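Local coordinates for protein alpha-L-rhamnosidase (Aspergillus terreus, PDB 6GSZ) that probably hydrolyses terminal non-reducing alpha-L-rhamnose residues of alpha-L-rhamnosides, at residues Pro131-Ser139 against Gly277-Trp288. Residues are numbered along the deposited sequence; the frame is centred on the assembly and turned at random.
Sequences PIQFRKEFS and GWSQVGFNSTGW
Arg-135 reaches the 277-288 loop through two turns of its side chain: chi1 of 77° sets CG between the backbone N and the carbonyl carbon, and a bend at chi3 (-56°) swings the guanidinium toward the carbonyl of Trp-278. There NE and NH2 bind side-on to the single oxygen Trp-278 O. The bond from NE to Trp-278 O is the shorter and straighter, at 2.8 Å, while NH2 comes to it from above the carbonyl plane. End-on, NH1 and NH2 both meet Glu-137 OE2, each at 3.0 Å, a salt bridge that would largely balance the charge within the strand; the guanidinium is held on two edges, its rotation fixed. CB and CD2 of Phe-283 cover one of its faces, the ring itself tilted against it. Arginine suits this place because its long aliphatic part is useful too: CD sits over the face of Trp-288, 3.7 Å from the centroid of the six-membered ring, a CH-pi contact. Two residues back along the strand, Gln-133 enters between the two indoles. Its extended chain lays CG over the six-membered ring of Trp-278. A flat amide can lie nearly parallel to both rings, stacking on Trp-278 with planes 21° apart while NE2 meets Trp-288 CH2 obliquely at 3.7 Å. Glu-137 uses its other oxygen on a water, which donates to OE1 and accepts from Gly-282 N, where the loop turns with positive phi. Trp-288 NE1 bonds to Gln-275, Trp-278 NE1 to a MOPS molecule, probably from the crystallisation liquor. The loop, between strands 266-270 and 291-294, thus covers part of the outer face of a beta-sandwich in the family's N-terminal domain: strand 132-140 lies between 196-205 and 252-254, and Phe-134 and Phe-138 point inward to strand 228-237 of the facing sheet.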
loop_
_atom_site.group_PDB
_atom_site.type_symbol
_atom_site.label_atom_id
_atom_site.label_comp_id
_atom_site.label_asym_id
_atom_site.label_seq_id
_atom_site.Cartn_x
_atom_site.Cartn_y
_atom_site.Cartn_z
ATOM N N PRO A 131 8.329 7.810 25.361
ATOM C CA PRO A 131 8.832 6.465 25.111
ATOM C C PRO A 131 9.590 5.888 26.302
ATOM O O PRO A 131 10.211 6.652 27.106
ATOM C CB PRO A 131 9.744 6.670 23.898
ATOM C CG PRO A 131 9.049 7.792 23.170
ATOM C CD PRO A 131 8.698 8.748 24.279
ATOM N N ILE A 132 9.550 4.569 26.431
ATOM C CA ILE A 132 10.195 3.842 27.495
ATOM C C ILE A 132 11.293 2.953 26.923
ATOM O O ILE A 132 11.050 2.262 25.909
ATOM C CB ILE A 132 9.177 3.012 28.285
ATOM C CG1 ILE A 132 8.137 3.922 28.945
ATOM C CG2 ILE A 132 9.890 2.063 29.220
ATOM C CD1 ILE A 132 8.650 4.754 30.056
ATOM N N GLN A 133 12.477 2.980 27.519
ATOM C CA GLN A 133 13.562 2.089 27.267
ATOM C C GLN A 133 13.423 0.887 28.192
ATOM O O GLN A 133 13.267 1.062 29.392
ATOM C CB GLN A 133 14.909 2.781 27.467
ATOM C CG GLN A 133 15.148 3.966 26.529
ATOM C CD GLN A 133 16.391 4.766 26.843
ATOM O OE1 GLN A 133 16.996 5.350 25.968
ATOM N NE2 GLN A 133 16.748 4.896 28.120
ATOM N N PHE A 134 13.573 -0.314 27.650
ATOM C CA PHE A 134 13.547 -1.559 28.369
ATOM C C PHE A 134 14.871 -2.264 28.130
ATOM O O PHE A 134 15.364 -2.270 27.012
ATOM C CB PHE A 134 12.453 -2.472 27.826
ATOM C CG PHE A 134 11.042 -1.993 28.048
ATOM C CD1 PHE A 134 10.336 -2.361 29.179
ATOM C CD2 PHE A 134 10.383 -1.218 27.102
ATOM C CE1 PHE A 134 9.038 -1.917 29.404
ATOM C CE2 PHE A 134 9.080 -0.771 27.316
ATOM C CZ PHE A 134 8.394 -1.145 28.455
ATOM N N ARG A 135 15.464 -2.848 29.187
ATOM C CA ARG A 135 16.717 -3.520 28.975
ATOM C C ARG A 135 16.825 -4.804 29.813
ATOM O O ARG A 135 16.224 -4.956 30.868
ATOM C CB ARG A 135 17.920 -2.616 29.267
ATOM C CG ARG A 135 18.242 -2.404 30.736
ATOM C CD ARG A 135 19.375 -1.400 30.946
ATOM N NE ARG A 135 20.601 -1.727 30.252
ATOM C CZ ARG A 135 21.532 -2.585 30.638
ATOM N NH1 ARG A 135 21.457 -3.163 31.841
ATOM N NH2 ARG A 135 22.569 -2.807 29.826
ATOM N N LYS A 136 17.663 -5.700 29.298
ATOM C CA LYS A 136 17.958 -7.004 29.897
ATOM C C LYS A 136 19.383 -7.411 29.506
ATOM O O LYS A 136 19.793 -7.255 28.355
ATOM C CB LYS A 136 16.924 -8.014 29.376
ATOM C CG LYS A 136 17.164 -9.476 29.729
ATOM C CD LYS A 136 16.941 -9.833 31.148
ATOM C CE LYS A 136 16.782 -11.328 31.343
ATOM N NZ LYS A 136 16.650 -11.692 32.767
ATOM N N GLU A 137 20.133 -7.931 30.465
ATOM C CA GLU A 137 21.421 -8.576 30.196
ATOM C C GLU A 137 21.271 -10.081 30.416
ATOM O O GLU A 137 20.425 -10.540 31.226
ATOM C CB GLU A 137 22.542 -8.011 31.070
ATOM C CG GLU A 137 22.748 -6.516 30.862
ATOM C CD GLU A 137 23.941 -5.910 31.591
ATOM O OE1 GLU A 137 24.806 -6.696 32.041
ATOM O OE2 GLU A 137 24.028 -4.655 31.669
ATOM N N PHE A 138 22.050 -10.846 29.633
ATOM C CA PHE A 138 21.956 -12.320 29.649
ATOM C C PHE A 138 23.305 -12.867 29.210
ATOM O O PHE A 138 24.146 -12.129 28.729
ATOM C CB PHE A 138 20.822 -12.814 28.738
ATOM C CG PHE A 138 20.938 -12.414 27.288
ATOM C CD1 PHE A 138 20.505 -11.170 26.873
ATOM C CD2 PHE A 138 21.444 -13.294 26.332
ATOM C CE1 PHE A 138 20.572 -10.804 25.549
ATOM C CE2 PHE A 138 21.514 -12.918 24.995
ATOM C CZ PHE A 138 21.073 -11.677 24.612
ATOM N N SER A 139 23.436 -14.179 29.333
ATOM C CA SER A 139 24.656 -14.880 29.046
ATOM C C SER A 139 24.411 -15.941 27.990
ATOM O O SER A 139 23.421 -16.671 28.078
ATOM C CB SER A 139 25.128 -15.576 30.284
ATOM O OG SER A 139 25.496 -14.629 31.229
ATOM N N GLY A 277 25.586 3.458 26.162
ATOM C CA GLY A 277 25.863 2.120 26.652
ATOM C C GLY A 277 24.642 1.373 27.185
ATOM O O GLY A 277 24.793 0.255 27.649
ATOM N N TRP A 278 23.435 1.959 27.134
ATOM C CA TRP A 278 22.292 1.304 27.741
ATOM C C TRP A 278 21.947 -0.035 27.088
ATOM O O TRP A 278 21.249 -0.834 27.711
ATOM C CB TRP A 278 21.093 2.258 27.800
ATOM C CG TRP A 278 20.420 2.491 26.488
ATOM C CD1 TRP A 278 20.765 3.418 25.548
ATOM C CD2 TRP A 278 19.265 1.817 25.989
ATOM N NE1 TRP A 278 19.910 3.355 24.478
ATOM C CE2 TRP A 278 18.968 2.405 24.744
ATOM C CE3 TRP A 278 18.427 0.824 26.487
ATOM C CZ2 TRP A 278 17.879 2.013 23.978
ATOM C CZ3 TRP A 278 17.315 0.473 25.750
ATOM C CH2 TRP A 278 17.072 1.030 24.500
ATOM N N SER A 279 22.315 -0.239 25.816
ATOM C CA SER A 279 22.061 -1.503 25.152
ATOM C C SER A 279 23.299 -2.405 25.122
ATOM O O SER A 279 23.392 -3.282 24.287
ATOM C CB SER A 279 21.477 -1.303 23.766
ATOM O OG SER A 279 22.426 -0.783 22.855
ATOM N N GLN A 280 24.253 -2.173 26.043
ATOM C CA GLN A 280 25.456 -2.960 26.160
ATOM C C GLN A 280 25.663 -3.403 27.609
ATOM O O GLN A 280 25.110 -2.846 28.555
ATOM C CB GLN A 280 26.672 -2.162 25.715
ATOM C CG GLN A 280 26.641 -1.895 24.227
ATOM C CD GLN A 280 27.480 -0.708 23.842
ATOM O OE1 GLN A 280 27.052 0.455 23.941
ATOM N NE2 GLN A 280 28.673 -1.013 23.385
ATOM N N VAL A 281 26.444 -4.455 27.767
ATOM C CA VAL A 281 26.752 -4.944 29.132
ATOM C C VAL A 281 27.653 -3.962 29.877
ATOM O O VAL A 281 28.238 -3.057 29.304
ATOM C CB VAL A 281 27.357 -6.350 29.120
ATOM C CG1 VAL A 281 26.409 -7.289 28.448
ATOM C CG2 VAL A 281 28.728 -6.392 28.469
ATOM N N GLY A 282 27.702 -4.139 31.192
ATOM C CA GLY A 282 28.550 -3.298 32.028
ATOM C C GLY A 282 27.981 -1.907 32.220
ATOM O O GLY A 282 28.694 -0.988 32.654
ATOM N N PHE A 283 26.677 -1.754 31.986
ATOM C CA PHE A 283 26.009 -0.474 32.056
ATOM C C PHE A 283 25.653 -0.127 33.496
ATOM O O PHE A 283 25.259 -1.016 34.256
ATOM C CB PHE A 283 24.731 -0.558 31.219
ATOM C CG PHE A 283 23.891 0.692 31.226
ATOM C CD1 PHE A 283 24.371 1.849 30.619
ATOM C CD2 PHE A 283 22.630 0.700 31.801
ATOM C CE1 PHE A 283 23.610 3.006 30.621
ATOM C CE2 PHE A 283 21.866 1.847 31.774
ATOM C CZ PHE A 283 22.361 2.994 31.182
ATOM N N ASN A 284 25.696 1.171 33.813
ATOM C CA ASN A 284 25.249 1.697 35.106
ATOM C C ASN A 284 23.731 1.879 35.055
ATOM O O ASN A 284 23.268 2.889 34.579
ATOM C CB ASN A 284 25.872 3.068 35.436
ATOM C CG ASN A 284 25.333 3.673 36.719
ATOM O OD1 ASN A 284 24.750 2.963 37.549
ATOM N ND2 ASN A 284 25.549 4.976 36.910
ATOM N N SER A 285 22.979 0.929 35.598
ATOM C CA SER A 285 21.527 0.995 35.541
ATOM C C SER A 285 20.944 1.543 36.847
ATOM O O SER A 285 19.761 1.344 37.117
ATOM C CB SER A 285 20.951 -0.346 35.231
ATOM O OG SER A 285 21.132 -1.209 36.328
ATOM N N THR A 286 21.782 2.218 37.653
ATOM C CA THR A 286 21.320 2.968 38.775
ATOM C C THR A 286 20.268 3.957 38.312
ATOM O O THR A 286 20.431 4.672 37.283
ATOM C CB THR A 286 22.452 3.733 39.470
ATOM O OG1 THR A 286 23.278 2.643 39.892
ATOM C CG2 THR A 286 21.995 4.630 40.612
ATOM N N GLY A 287 19.178 3.977 39.059
ATOM C CA GLY A 287 18.118 4.881 38.745
ATOM C C GLY A 287 17.103 4.301 37.786
ATOM O O GLY A 287 16.046 4.903 37.652
ATOM N N TRP A 288 17.400 3.159 37.146
ATOM C CA TRP A 288 16.398 2.494 36.336
ATOM C C TRP A 288 15.359 1.855 37.254
ATOM O O TRP A 288 15.638 1.463 38.404
ATOM C CB TRP A 288 17.015 1.496 35.344
ATOM C CG TRP A 288 17.704 2.138 34.184
ATOM C CD1 TRP A 288 18.578 3.175 34.201
ATOM C CD2 TRP A 288 17.510 1.834 32.784
ATOM N NE1 TRP A 288 18.963 3.542 32.946
ATOM C CE2 TRP A 288 18.314 2.742 32.051
ATOM C CE3 TRP A 288 16.728 0.924 32.055
ATOM C CZ2 TRP A 288 18.361 2.739 30.650
ATOM C CZ3 TRP A 288 16.759 0.939 30.680
ATOM C CH2 TRP A 288 17.572 1.833 29.988
HETATM O O HOH W 1 27.277 -6.455 32.921
#